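Local atomic coordinates of beta-lactamase (Burkholderia cenocepacia, PDB entry 5E2G), a protein that probably hydrolyses beta-lactam antibiotics to substituted beta-amino acids, as a member of the class C beta-lactamase family. Residues D4-T9 against I28-D33; R12-L17 against I334-N339. All coordinates share one frame; numbering follows the deposited sequence.

Contact 1: D4-T9 against I28-D33; sequences DDLRDT and IGIVAD
Leu6 carries its CG trans to the backbone N (chi1 -179°), which places both methyls, CD1 and CD2, against Ile30, whose CG2 likewise lies opposite its own backbone N and faces the helix. The pair belongs to the alpha/beta part of the serine beta-lactamase fold, where the N-terminal helix 3-21 lies against one face of the large antiparallel sheet. Leu6 CD2 rests on Ile30 CG2 at 3.9 Å, and Leu6 CD1 follows at 4.2 Å from the same methyl, so one branch of the isoleucine meets both prongs of the leucine. The leucine and isoleucine run antiparallel alongside each other, overlapping at these methyls. Two residues on, on the same face of the strand, Ala32 CB touches Leu6 CD2 more loosely at 4.4 Å. No hydrogen bond joins the segments; the contact is apolar and small. Tyr37 and Phe39 of strand 35-42 also touch Leu6, while Val10 of the same helix 3-21 and Ile354 of helix 344-357 pack on Ile30. On the helix itself, Thr9 N (3.0 Å) and Thr9 OG1 (2.9 Å) come to Asp5 O from opposite faces of its carbonyl plane, OG1 tilted 35° from that plane.

Contact 2: R12-L17 against I334-N339; sequences RQIAPL and IVMLAN
Helix-on-sheet packing on one face of the alpha/beta domain brings helix 3-21 over strand 332-338, through a single long side chain. Met336, present as selenomethionine, reaches out from the strand and turns its end to face two helix residues one turn apart: its CE lies 4.2 Å from Ile14 CD1 and 4.4 Å from Leu17 CD1. The backbones stay well apart, with 9.4 Å between the CA atoms of Ile14 and Met336, so the length of the selenomethionine does the bridging. Its chain is extended through chi2 and then bends at the selenium (chi3 47°), turning the methyl aside to meet the two tips. Ile14 comes in at a slant to it, CD1 foremost. Between these two helix residues the spiral is kinked at Pro16, whose N has no bond to the preceding turn, and Leu17 N keeps a weak 3.4 Å bond to Gln13 O. Neighbours close the layer: Met26 and Ile28 of strand 25-32 touch Ile14, Val342 touches Leu17, and Arg347 of helix 344-357 lies on Met336. All three residues of the contact are buried. Such apolar filling between terminal helices and a central antiparallel sheet is typical of the serine beta-lactamase and penicillin-binding protein fold.

Contacts 1 and 2 have centres 12 Å apart and share helix 3-21: its first turns supply 4-9, a later part 12-17. Their strands, 25-32 and 332-338, are antiparallel neighbours in the large sheet, joined by a probable hydrogen bond from Val335 N to Gly29 O (2.8 Å), with Ile30 CD1 packed on Ile334 CG1. Along the chain the order is 4-9, 12-17, 28-33, 334-339, so the segments of the two contacts alternate. Contact 1 closes a local helix-to-strand unit, whereas contact 2 spans more than 300 residues. One N-terminal helix thus packs over strands from near both ends of the sequence, which lie side by side in one sheet.

Contact 1: D4-T9 against I28-D33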
loop_
_atom_site.group_PDB
_atom_site.type_symbol
_atom_site.label_atom_id
_atom_site.label_comp_id
_atom_site.label_asym_id
_atom_site.label_seq_id
_atom_site.Cartn_x
_atom_site.Cartn_y
_atom_site.Cartn_z
ATOM N N ASP A 4 19.455 -20.970 3.260
ATOM C CA ASP A 4 19.605 -21.769 2.049
ATOM C C ASP A 4 18.269 -22.360 1.618
ATOM O O ASP A 4 17.808 -22.133 0.494
ATOM C CB ASP A 4 20.627 -22.882 2.281
ATOM C CG ASP A 4 22.038 -22.365 2.353
ATOM O OD1 ASP A 4 22.220 -21.171 2.669
ATOM O OD2 ASP A 4 22.968 -23.156 2.096
ATOM N N ASP A 5 17.639 -23.137 2.504
ATOM C CA ASP A 5 16.331 -23.701 2.195
ATOM C C ASP A 5 15.327 -22.606 1.876
ATOM O O ASP A 5 14.531 -22.731 0.938
ATOM C CB ASP A 5 15.833 -24.548 3.365
ATOM C CG ASP A 5 16.635 -25.807 3.544
ATOM O OD1 ASP A 5 16.335 -26.799 2.844
ATOM O OD2 ASP A 5 17.566 -25.802 4.377
ATOM N N LEU A 6 15.361 -21.520 2.649
ATOM C CA LEU A 6 14.426 -20.430 2.422
ATOM C C LEU A 6 14.644 -19.793 1.058
ATOM O O LEU A 6 13.684 -19.554 0.316
ATOM C CB LEU A 6 14.560 -19.400 3.534
ATOM C CG LEU A 6 13.602 -18.222 3.416
ATOM C CD1 LEU A 6 12.181 -18.711 3.162
ATOM C CD2 LEU A 6 13.675 -17.379 4.674
ATOM N N ARG A 7 15.899 -19.527 0.696
ATOM C CA ARG A 7 16.151 -18.907 -0.598
ATOM C C ARG A 7 15.727 -19.831 -1.731
ATOM O O ARG A 7 15.148 -19.375 -2.723
ATOM C CB ARG A 7 17.625 -18.512 -0.741
ATOM C CG ARG A 7 17.828 -17.394 -1.761
ATOM C CD ARG A 7 19.279 -17.152 -2.169
ATOM N NE ARG A 7 19.339 -16.562 -3.512
ATOM C CZ ARG A 7 19.396 -15.255 -3.769
ATOM N NH1 ARG A 7 19.433 -14.825 -5.026
ATOM N NH2 ARG A 7 19.431 -14.380 -2.771
ATOM N N ASP A 8 15.990 -21.135 -1.593
ATOM C CA ASP A 8 15.564 -22.079 -2.619
ATOM C C ASP A 8 14.057 -22.045 -2.793
ATOM O O ASP A 8 13.556 -22.078 -3.922
ATOM C CB ASP A 8 16.018 -23.495 -2.271
ATOM C CG ASP A 8 17.516 -23.604 -2.095
ATOM O OD1 ASP A 8 18.236 -22.648 -2.469
ATOM O OD2 ASP A 8 17.974 -24.649 -1.579
ATOM N N THR A 9 13.320 -21.976 -1.683
ATOM C CA THR A 9 11.865 -21.913 -1.760
ATOM C C THR A 9 11.412 -20.689 -2.547
ATOM O O THR A 9 10.525 -20.780 -3.405
ATOM C CB THR A 9 11.261 -21.895 -0.357
ATOM O OG1 THR A 9 11.696 -23.047 0.372
ATOM C CG2 THR A 9 9.747 -21.890 -0.441
ATOM N N ILE A 28 12.924 -9.644 -2.709
ATOM C CA ILE A 28 11.947 -10.412 -1.948
ATOM C C ILE A 28 12.311 -10.310 -0.478
ATOM O O ILE A 28 13.435 -10.650 -0.092
ATOM C CB ILE A 28 11.911 -11.888 -2.378
ATOM C CG1 ILE A 28 11.967 -12.026 -3.909
ATOM C CG2 ILE A 28 10.705 -12.578 -1.767
ATOM C CD1 ILE A 28 10.783 -11.455 -4.646
ATOM N N GLY A 29 11.369 -9.862 0.339
ATOM C CA GLY A 29 11.529 -9.832 1.784
ATOM C C GLY A 29 10.645 -10.895 2.412
ATOM O O GLY A 29 9.482 -11.043 2.031
ATOM N N ILE A 30 11.206 -11.635 3.371
ATOM C CA ILE A 30 10.508 -12.708 4.073
ATOM C C ILE A 30 10.684 -12.517 5.574
ATOM O O ILE A 30 11.805 -12.331 6.053
ATOM C CB ILE A 30 11.027 -14.101 3.660
ATOM C CG1 ILE A 30 10.651 -14.436 2.213
ATOM C CG2 ILE A 30 10.517 -15.169 4.616
ATOM C CD1 ILE A 30 9.184 -14.593 1.978
ATOM N N VAL A 31 9.580 -12.572 6.311
ATOM C CA VAL A 31 9.592 -12.754 7.758
ATOM C C VAL A 31 9.224 -14.205 8.023
ATOM O O VAL A 31 8.118 -14.645 7.690
ATOM C CB VAL A 31 8.615 -11.804 8.467
ATOM C CG1 VAL A 31 8.525 -12.140 9.941
ATOM C CG2 VAL A 31 9.029 -10.374 8.285
ATOM N N ALA A 32 10.153 -14.957 8.596
ATOM C CA ALA A 32 9.944 -16.370 8.888
ATOM C C ALA A 32 10.137 -16.531 10.387
ATOM O O ALA A 32 11.269 -16.485 10.879
ATOM C CB ALA A 32 10.907 -17.241 8.093
ATOM N N ASP A 33 9.022 -16.688 11.105
ATOM C CA ASP A 33 9.021 -16.740 12.567
ATOM C C ASP A 33 9.637 -15.473 13.162
ATOM O O ASP A 33 10.428 -15.526 14.102
ATOM C CB ASP A 33 9.741 -17.996 13.072
ATOM C CG ASP A 33 9.389 -18.338 14.510
ATOM O OD1 ASP A 33 8.183 -18.490 14.815
ATOM O OD2 ASP A 33 10.325 -18.451 15.334
#

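Contact 2: R12-L17 against I334-N339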
loop_
_atom_site.group_PDB
_atom_site.type_symbol
_atom_site.label_atom_id
_atom_site.label_comp_id
_atom_site.label_asym_id
_atom_site.label_seq_id
_atom_site.Cartn_x
_atom_site.Cartn_y
_atom_site.Cartn_z
ATOM N N ARG A 12 12.427 -20.901 -6.469
ATOM C CA ARG A 12 11.595 -21.774 -7.287
ATOM C C ARG A 12 10.316 -21.089 -7.745
ATOM O O ARG A 12 9.714 -21.524 -8.733
ATOM C CB ARG A 12 11.266 -23.058 -6.526
ATOM C CG ARG A 12 12.488 -23.890 -6.193
ATOM C CD ARG A 12 12.119 -25.302 -5.760
ATOM N NE ARG A 12 12.813 -25.684 -4.532
ATOM C CZ ARG A 12 12.272 -25.614 -3.318
ATOM N NH1 ARG A 12 11.021 -25.185 -3.168
ATOM N NH2 ARG A 12 12.976 -25.978 -2.252
ATOM N N GLN A 13 9.887 -20.027 -7.060
ATOM C CA GLN A 13 8.743 -19.249 -7.520
ATOM C C GLN A 13 9.162 -18.055 -8.371
ATOM O O GLN A 13 8.552 -17.784 -9.411
ATOM C CB GLN A 13 7.925 -18.755 -6.325
ATOM C CG GLN A 13 7.468 -19.841 -5.390
ATOM C CD GLN A 13 6.505 -20.796 -6.049
ATOM O OE1 GLN A 13 5.624 -20.385 -6.810
ATOM N NE2 GLN A 13 6.668 -22.084 -5.766
ATOM N N ILE A 14 10.211 -17.353 -7.952
ATOM C CA ILE A 14 10.528 -16.054 -8.531
ATOM C C ILE A 14 11.256 -16.201 -9.861
ATOM O O ILE A 14 11.015 -15.433 -10.801
ATOM C CB ILE A 14 11.339 -15.234 -7.515
ATOM C CG1 ILE A 14 10.469 -14.915 -6.301
ATOM C CG2 ILE A 14 11.861 -13.976 -8.141
ATOM C CD1 ILE A 14 9.083 -14.427 -6.658
ATOM N N ALA A 15 12.154 -17.180 -9.962
ATOM C CA ALA A 15 12.906 -17.367 -11.202
ATOM C C ALA A 15 12.005 -17.611 -12.406
ATOM O O ALA A 15 12.199 -16.939 -13.435
ATOM C CB ALA A 15 13.929 -18.492 -11.016
ATOM N N PRO A 16 11.018 -18.517 -12.365
ATOM C CA PRO A 16 10.145 -18.658 -13.541
ATOM C C PRO A 16 9.282 -17.439 -13.766
ATOM O O PRO A 16 9.004 -17.088 -14.917
ATOM C CB PRO A 16 9.298 -19.896 -13.211
ATOM C CG PRO A 16 9.996 -20.562 -12.066
ATOM C CD PRO A 16 10.623 -19.451 -11.299
ATOM N N LEU A 17 8.856 -16.782 -12.687
ATOM C CA LEU A 17 8.103 -15.540 -12.813
ATOM C C LEU A 17 8.890 -14.496 -13.592
ATOM O O LEU A 17 8.387 -13.904 -14.554
ATOM C CB LEU A 17 7.750 -15.011 -11.425
ATOM C CG LEU A 17 6.284 -14.972 -11.007
ATOM C CD1 LEU A 17 6.021 -13.693 -10.238
ATOM C CD2 LEU A 17 5.339 -15.107 -12.193
ATOM N N ILE A 334 5.493 -11.655 3.490
ATOM C CA ILE A 334 6.269 -11.551 2.257
ATOM C C ILE A 334 6.126 -10.148 1.679
ATOM O O ILE A 334 5.065 -9.522 1.783
ATOM C CB ILE A 334 5.847 -12.608 1.208
ATOM C CG1 ILE A 334 6.784 -12.582 -0.003
ATOM C CG2 ILE A 334 4.435 -12.371 0.737
ATOM C CD1 ILE A 334 6.621 -13.773 -0.943
ATOM N N VAL A 335 7.206 -9.665 1.069
ATOM C CA VAL A 335 7.234 -8.439 0.282
ATOM C C VAL A 335 7.817 -8.786 -1.083
ATOM O O VAL A 335 8.874 -9.418 -1.160
ATOM C CB VAL A 335 8.073 -7.349 0.983
ATOM C CG1 VAL A 335 8.346 -6.191 0.061
ATOM C CG2 VAL A 335 7.372 -6.891 2.241
HETATM N N MSE A 336 7.127 -8.406 -2.152
HETATM C CA MSE A 336 7.636 -8.675 -3.487
HETATM C C MSE A 336 7.730 -7.399 -4.295
HETATM O O MSE A 336 6.725 -6.744 -4.530
HETATM C CB MSE A 336 6.747 -9.677 -4.215
HETATM C CG MSE A 336 6.577 -11.002 -3.497
HETATM SE SE MSE A 336 5.184 -12.139 -4.297
HETATM C CE MSE A 336 5.709 -11.982 -6.165
ATOM N N LEU A 337 8.933 -7.044 -4.734
ATOM C CA LEU A 337 9.152 -5.837 -5.517
ATOM C C LEU A 337 9.798 -6.225 -6.833
ATOM O O LEU A 337 10.799 -6.940 -6.841
ATOM C CB LEU A 337 10.039 -4.830 -4.780
ATOM C CG LEU A 337 9.805 -4.643 -3.285
ATOM C CD1 LEU A 337 10.766 -3.619 -2.742
ATOM C CD2 LEU A 337 8.402 -4.208 -3.034
ATOM N N ALA A 338 9.232 -5.749 -7.935
ATOM C CA ALA A 338 9.738 -6.073 -9.258
ATOM C C ALA A 338 9.735 -4.815 -10.108
ATOM O O ALA A 338 8.780 -4.037 -10.068
ATOM C CB ALA A 338 8.898 -7.164 -9.926
ATOM N N ASN A 339 10.811 -4.611 -10.870
ATOM C CA ASN A 339 10.849 -3.475 -11.789
ATOM C C ASN A 339 10.333 -3.852 -13.169
ATOM O O ASN A 339 10.895 -3.468 -14.195
ATOM C CB ASN A 339 12.254 -2.878 -11.856
ATOM C CG ASN A 339 13.269 -3.824 -12.437
ATOM O OD1 ASN A 339 13.044 -5.030 -12.491
ATOM N ND2 ASN A 339 14.405 -3.286 -12.874
#